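Local structure of hypothetical protein PA3696 (Pseudomonas aeruginosa, 1YOX) at residues C121-Y124 / G125-V128. The protein is of unknown function but belongs to the AIM24 family of the cupin clan, named for mitochondrial biogenesis proteins. Numbering follows the deposited sequence.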
loop_
_atom_site.group_PDB
_atom_site.type_symbol
_atom_site.label_atom_id
_atom_site.label_comp_id
_atom_site.label_asym_id
_atom_site.label_seq_id
_atom_site.Cartn_x
_atom_site.Cartn_y
_atom_site.Cartn_z
ATOM N N CYS C 121 -1.958 18.673 -0.881
ATOM C CA CYS C 121 -2.465 19.969 -0.398
ATOM C C CYS C 121 -1.480 21.093 -0.646
ATOM O O CYS C 121 -0.319 20.858 -1.024
ATOM C CB CYS C 121 -2.828 19.925 1.096
ATOM S SG CYS C 121 -1.462 19.427 2.074
ATOM N N ALA C 122 -1.958 22.316 -0.440
ATOM C CA ALA C 122 -1.132 23.492 -0.635
ATOM C C ALA C 122 -1.561 24.637 0.279
ATOM O O ALA C 122 -2.722 24.720 0.725
ATOM C CB ALA C 122 -1.207 23.925 -2.046
ATOM N N ALA C 123 -0.599 25.525 0.526
ATOM C CA ALA C 123 -0.812 26.769 1.241
ATOM C C ALA C 123 -1.844 27.613 0.518
ATOM O O ALA C 123 -1.845 27.683 -0.723
ATOM C CB ALA C 123 0.501 27.515 1.353
ATOM N N TYR C 124 -2.736 28.233 1.288
ATOM C CA TYR C 124 -3.617 29.253 0.743
ATOM C C TYR C 124 -2.770 30.270 -0.036
ATOM O O TYR C 124 -1.656 30.608 0.386
ATOM C CB TYR C 124 -4.445 29.939 1.843
ATOM C CG TYR C 124 -5.486 30.873 1.262
ATOM C CD1 TYR C 124 -6.459 30.387 0.382
ATOM C CD2 TYR C 124 -5.467 32.248 1.539
ATOM C CE1 TYR C 124 -7.412 31.245 -0.201
ATOM C CE2 TYR C 124 -6.413 33.125 0.958
ATOM C CZ TYR C 124 -7.382 32.610 0.089
ATOM O OH TYR C 124 -8.335 33.417 -0.492
ATOM N N GLY C 125 -3.278 30.720 -1.183
ATOM C CA GLY C 125 -2.513 31.579 -2.099
ATOM C C GLY C 125 -1.897 30.819 -3.271
ATOM O O GLY C 125 -1.467 31.425 -4.270
ATOM N N THR C 126 -1.838 29.492 -3.155
ATOM C CA THR C 126 -1.438 28.670 -4.280
ATOM C C THR C 126 -2.498 28.832 -5.342
ATOM O O THR C 126 -3.703 28.801 -5.064
ATOM C CB THR C 126 -1.279 27.194 -3.928
ATOM O OG1 THR C 126 -0.359 27.052 -2.826
ATOM C CG2 THR C 126 -0.755 26.420 -5.151
ATOM N N ARG C 127 -2.025 29.055 -6.561
ATOM C CA ARG C 127 -2.886 29.115 -7.711
ATOM C C ARG C 127 -2.859 27.724 -8.354
ATOM O O ARG C 127 -1.796 27.243 -8.777
ATOM C CB ARG C 127 -2.411 30.237 -8.644
ATOM C CG ARG C 127 -2.571 31.621 -7.979
ATOM C CD ARG C 127 -1.876 32.771 -8.731
ATOM N NE ARG C 127 -0.422 32.796 -8.545
ATOM C CZ ARG C 127 0.464 32.740 -9.543
ATOM N NH1 ARG C 127 0.045 32.670 -10.812
ATOM N NH2 ARG C 127 1.773 32.771 -9.276
ATOM N N VAL C 128 -4.025 27.080 -8.359
ATOM C CA VAL C 128 -4.206 25.725 -8.899
ATOM C C VAL C 128 -5.015 25.751 -10.189
ATOM O O VAL C 128 -6.211 26.056 -10.178
ATOM C CB VAL C 128 -4.931 24.779 -7.877
ATOM C CG1 VAL C 128 -5.261 23.408 -8.519
ATOM C CG2 VAL C 128 -4.094 24.605 -6.618
#
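With chi1 near -55°, Thr126 places OG1 beside its own backbone N, so that hydroxyl and amide reach together for the carbonyl oxygen of Ala123. The frame is a type II beta turn, Ala123 to Thr126, through which the chain leaves strand 119-123 of one antiparallel sheet and enters strand 127-134, an outermost strand, within this chain, of another. Its closing bond runs from Thr126 N to Ala123 O at 3.0 Å. Thr126 OG1 donates to the same oxygen over 2.7 Å, in the carbonyl plane and on a lone pair. Two donors from one residue thus grip a single acceptor and hold the threonine side chain against the turn, a task for which a beta-branched hydroxyl residue is well suited: CG2, anti to the backbone N, is left to pack on the methyl of Ala122.

Ala122 suits its place because its CB points toward the incoming chain and lies 3.3 Å from Thr126 OG1, which leaves little room for a longer side chain. Thr126 CG2 adds a methyl contact to Ala122 CB at 4.0 Å, and both side chains also touch Val157 of strand 156-162.

At the corners, Tyr124 and Gly125 take the two central turn positions. Gly125 has a positive phi of 99°, and a beta carbon there would run into Tyr124 O; glycine avoids that collision. The side chain of Tyr124 touches Thr29 and Ile31 of strand 29-32, and its ring meets that of His79 with the planes about 65° apart. A large aromatic suits this place because it can reach the neighbouring strand while its backbone makes the bend. The base of that ring still lies obliquely near the following peptide, Tyr124 CG being 3.3 Å from Gly125 N.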